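PDB 2J13: polysaccharide deacetylase from Bacillus anthracis, which probably removes acetyl groups from sugars of bacterial cell-wall peptidoglycan, as a metal-dependent family 4 carbohydrate esterase. Local coordinates for residues A[109-121]-A[131-143]. Numbering follows the deposited sequence.
Sequences IIGNHSWSHPDFT and ELTSVTEEIKKVT. With ZN (zinc ion), chain B.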
# COMPACT_ATOMS: atom_id res chain seq x y z
N ILE A 109 1.53 -9.60 0.01
CA ILE A 109 2.27 -8.92 1.09
C ILE A 109 1.26 -8.11 1.85
O ILE A 109 0.41 -7.45 1.23
CB ILE A 109 3.35 -8.02 0.53
CG1 ILE A 109 4.38 -8.87 -0.20
CG2 ILE A 109 3.96 -7.16 1.64
CD1 ILE A 109 5.32 -8.05 -1.02
N ILE A 110 1.32 -8.18 3.18
CA ILE A 110 0.44 -7.38 4.02
C ILE A 110 1.24 -6.16 4.48
O ILE A 110 2.34 -6.28 5.07
CB ILE A 110 -0.10 -8.16 5.24
CG1 ILE A 110 -0.83 -9.43 4.79
CG2 ILE A 110 -1.04 -7.30 6.06
CD1 ILE A 110 -1.13 -10.33 6.01
N GLY A 111 0.73 -4.98 4.12
CA GLY A 111 1.35 -3.71 4.52
C GLY A 111 0.64 -3.07 5.69
O GLY A 111 -0.41 -3.49 6.09
N ASN A 112 1.25 -2.01 6.19
CA ASN A 112 0.85 -1.31 7.38
C ASN A 112 0.13 -0.01 7.03
O ASN A 112 0.75 0.90 6.45
CB ASN A 112 2.10 -1.03 8.20
CG ASN A 112 1.81 -0.54 9.60
OD1 ASN A 112 0.82 0.16 9.86
ND2 ASN A 112 2.70 -0.92 10.55
N HIS A 113 -1.15 0.11 7.41
CA HIS A 113 -1.95 1.31 7.15
C HIS A 113 -2.36 1.99 8.48
O HIS A 113 -3.30 2.77 8.50
CB HIS A 113 -3.19 0.97 6.33
CG HIS A 113 -3.82 2.10 5.59
ND1 HIS A 113 -3.10 3.10 4.96
CD2 HIS A 113 -5.12 2.35 5.32
CE1 HIS A 113 -3.95 3.94 4.38
NE2 HIS A 113 -5.18 3.51 4.58
N SER A 114 -1.65 1.65 9.55
CA SER A 114 -1.84 2.18 10.93
C SER A 114 -2.98 1.57 11.73
O SER A 114 -3.94 1.04 11.18
CB SER A 114 -2.03 3.71 10.92
OG SER A 114 -3.39 4.03 10.78
N TRP A 115 -2.88 1.64 13.05
CA TRP A 115 -3.88 1.01 13.90
C TRP A 115 -5.27 1.61 13.77
O TRP A 115 -6.23 0.90 13.51
CB TRP A 115 -3.44 1.01 15.37
CG TRP A 115 -4.35 0.13 16.16
CD1 TRP A 115 -5.47 0.50 16.84
CD2 TRP A 115 -4.28 -1.30 16.23
NE1 TRP A 115 -6.09 -0.62 17.37
CE2 TRP A 115 -5.39 -1.73 16.99
CE3 TRP A 115 -3.39 -2.25 15.73
CZ2 TRP A 115 -5.62 -3.09 17.27
CZ3 TRP A 115 -3.63 -3.60 16.00
CH2 TRP A 115 -4.73 -3.99 16.76
N SER A 116 -5.37 2.92 13.96
CA SER A 116 -6.66 3.61 14.00
C SER A 116 -6.91 4.61 12.85
O SER A 116 -7.93 5.34 12.84
CB SER A 116 -6.84 4.29 15.36
OG SER A 116 -5.91 5.31 15.50
N HIS A 117 -6.00 4.64 11.87
CA HIS A 117 -6.16 5.46 10.68
C HIS A 117 -6.30 6.96 10.96
O HIS A 117 -7.08 7.65 10.31
CB HIS A 117 -7.38 4.95 9.89
CG HIS A 117 -7.40 5.28 8.42
ND1 HIS A 117 -8.21 6.26 7.89
CD2 HIS A 117 -6.78 4.70 7.37
CE1 HIS A 117 -8.06 6.30 6.57
NE2 HIS A 117 -7.20 5.34 6.22
N PRO A 118 -5.46 7.51 11.86
CA PRO A 118 -5.39 8.97 12.01
C PRO A 118 -4.54 9.58 10.93
O PRO A 118 -3.70 8.91 10.33
CB PRO A 118 -4.67 9.12 13.33
CG PRO A 118 -3.66 8.01 13.29
CD PRO A 118 -4.48 6.85 12.74
N ASP A 119 -4.74 10.86 10.70
CA ASP A 119 -3.76 11.62 9.93
C ASP A 119 -2.46 11.69 10.73
O ASP A 119 -2.45 12.16 11.90
CB ASP A 119 -4.31 13.03 9.63
CG ASP A 119 -5.25 13.07 8.39
OD1 ASP A 119 -5.46 12.02 7.70
OD2 ASP A 119 -5.77 14.19 8.09
N PHE A 120 -1.37 11.20 10.13
CA PHE A 120 -0.06 11.10 10.83
C PHE A 120 0.49 12.46 11.25
O PHE A 120 1.23 12.56 12.21
CB PHE A 120 0.99 10.40 9.99
CG PHE A 120 0.80 8.87 9.89
CD1 PHE A 120 -0.23 8.23 10.56
CD2 PHE A 120 1.71 8.13 9.19
CE1 PHE A 120 -0.36 6.83 10.49
CE2 PHE A 120 1.59 6.73 9.11
CZ PHE A 120 0.54 6.10 9.75
N THR A 121 0.12 13.50 10.52
CA THR A 121 0.57 14.85 10.83
C THR A 121 -0.12 15.43 12.07
O THR A 121 0.32 16.49 12.59
CB THR A 121 0.31 15.77 9.60
OG1 THR A 121 -1.08 15.70 9.28
CG2 THR A 121 1.14 15.36 8.40
N GLU A 131 1.00 3.63 16.67
CA GLU A 131 0.11 3.38 15.54
C GLU A 131 0.74 2.44 14.51
O GLU A 131 0.00 1.61 13.93
CB GLU A 131 -0.28 4.71 14.86
CG GLU A 131 -1.31 5.53 15.66
CD GLU A 131 -2.71 5.00 15.50
OE1 GLU A 131 -3.02 4.46 14.41
OE2 GLU A 131 -3.51 5.11 16.44
N LEU A 132 2.05 2.57 14.27
CA LEU A 132 2.76 1.68 13.32
C LEU A 132 3.14 0.35 13.96
O LEU A 132 2.88 -0.71 13.41
CB LEU A 132 4.01 2.35 12.77
CG LEU A 132 3.71 3.58 11.91
CD1 LEU A 132 5.04 4.21 11.55
CD2 LEU A 132 2.88 3.23 10.68
N THR A 133 3.74 0.41 15.15
CA THR A 133 4.26 -0.80 15.79
C THR A 133 3.15 -1.77 16.13
O THR A 133 3.34 -2.99 15.97
CB THR A 133 5.06 -0.45 17.06
OG1 THR A 133 6.14 0.43 16.71
CG2 THR A 133 5.62 -1.74 17.68
N SER A 134 2.00 -1.28 16.56
CA SER A 134 0.88 -2.16 16.90
C SER A 134 0.41 -2.99 15.71
O SER A 134 0.15 -4.20 15.85
CB SER A 134 -0.27 -1.40 17.53
OG SER A 134 -0.78 -0.42 16.70
N VAL A 135 0.29 -2.38 14.54
CA VAL A 135 -0.07 -3.11 13.33
C VAL A 135 1.00 -4.09 12.92
O VAL A 135 0.69 -5.24 12.55
CB VAL A 135 -0.42 -2.15 12.13
CG1 VAL A 135 -0.61 -2.90 10.80
CG2 VAL A 135 -1.66 -1.37 12.42
N THR A 136 2.26 -3.69 12.96
CA THR A 136 3.36 -4.57 12.56
C THR A 136 3.38 -5.83 13.41
O THR A 136 3.40 -6.94 12.90
CB THR A 136 4.70 -3.86 12.60
OG1 THR A 136 4.72 -2.87 11.56
CG2 THR A 136 5.85 -4.85 12.37
N GLU A 137 3.30 -5.63 14.71
CA GLU A 137 3.30 -6.77 15.64
C GLU A 137 2.06 -7.65 15.43
O GLU A 137 2.15 -8.90 15.48
CB GLU A 137 3.38 -6.26 17.07
CG GLU A 137 4.69 -5.55 17.37
CD GLU A 137 4.83 -5.07 18.81
OE1 GLU A 137 3.84 -5.08 19.58
OE2 GLU A 137 5.96 -4.64 19.15
N GLU A 138 0.90 -7.05 15.21
CA GLU A 138 -0.33 -7.81 14.97
C GLU A 138 -0.25 -8.61 13.66
O GLU A 138 -0.64 -9.80 13.62
CB GLU A 138 -1.54 -6.90 14.99
CG GLU A 138 -2.85 -7.55 15.24
CD GLU A 138 -3.05 -8.00 16.71
OE1 GLU A 138 -2.52 -7.36 17.67
OE2 GLU A 138 -3.76 -9.00 16.92
N ILE A 139 0.24 -8.00 12.58
CA ILE A 139 0.42 -8.73 11.33
C ILE A 139 1.31 -9.98 11.53
O ILE A 139 0.94 -11.11 11.15
CB ILE A 139 1.03 -7.84 10.21
CG1 ILE A 139 0.02 -6.80 9.74
CG2 ILE A 139 1.52 -8.72 9.05
CD1 ILE A 139 0.72 -5.64 8.93
N LYS A 140 2.46 -9.77 12.16
CA LYS A 140 3.42 -10.85 12.44
C LYS A 140 2.84 -11.94 13.33
O LYS A 140 2.98 -13.15 13.00
CB LYS A 140 4.67 -10.28 13.06
CG LYS A 140 5.55 -9.52 12.08
CD LYS A 140 6.67 -8.82 12.81
CE LYS A 140 7.57 -8.11 11.84
NZ LYS A 140 8.76 -7.58 12.51
N LYS A 141 2.15 -11.56 14.39
CA LYS A 141 1.58 -12.58 15.34
C LYS A 141 0.40 -13.33 14.71
O LYS A 141 0.30 -14.55 14.86
CB LYS A 141 1.08 -11.91 16.60
CG LYS A 141 2.15 -11.34 17.49
CD LYS A 141 3.05 -12.41 18.10
CE LYS A 141 3.92 -11.88 19.24
NZ LYS A 141 5.00 -12.86 19.64
N VAL A 142 -0.48 -12.61 14.01
CA VAL A 142 -1.70 -13.20 13.45
C VAL A 142 -1.39 -14.07 12.24
O VAL A 142 -1.93 -15.20 12.09
CB VAL A 142 -2.77 -12.15 13.14
CG1 VAL A 142 -3.89 -12.74 12.33
CG2 VAL A 142 -3.31 -11.52 14.42
N THR A 143 -0.52 -13.60 11.35
CA THR A 143 -0.35 -14.29 10.06
C THR A 143 0.94 -15.04 9.88
O THR A 143 1.04 -15.91 9.01
CB THR A 143 -0.42 -13.29 8.88
OG1 THR A 143 0.77 -12.51 8.86
CG2 THR A 143 -1.61 -12.43 8.98
ZN ZN B . -6.86 4.60 4.32
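Asn112, at the end of strand 109-112, reaches onto helix 125-143 beneath the zinc-binding loop. This loop carries the His-X-X-X-His pair of the NodB deacetylase fold: NE2 of His113 and NE2 of His117 both bind the zinc. Strand and helix run nearly antiparallel, at 159°. The tight part is buried. Asn112 ND2 donates to Leu132 O at 2.9 Å, in the plane of its own amide, and more weakly to Thr136 OG1, which also bonds Tyr171. Leu132 O is thus shared with Thr136 N of the helix. Asn112 OD1 turns back to accept Ser114 N in an Asx turn. Both ends of the amide are therefore held, and the turn through His113 is fixed to the helix. Val135 packs CB and CG1 against this amide, while its CG2 presses on the Ser114-Trp115 peptide, 3.3 Å from Trp115 N. Deeper along the strand, Ile110 and Ile139 slide past each other, with CG2 of Ile110 3.8 Å from CD1 of Ile139. Ile110 CD1 meets Thr143 CG2 tip to tip. The outer rim, formed by Trp115 and Glu138, is looser. The Trp115 indole packs beside Ser134, whose OG bonds Glu130 O and lies 3.3 Å from Trp115 CE3. Glu138 CB meets the indole at its ring edge, 4.0 Å from Trp115 CZ3. Ser116 is exposed, yet it is gripped from below by the buried carboxylate of Glu131, whose chain bends at chi2 (-78°) to bring that group up under the loop. Lys127 forms a salt bridge with Glu131 OE2. Ser116 OG donates to that same OE2 at 2.6 Å, and Ser116 N meets the syn lone pair of OE1 almost straight, at 176°.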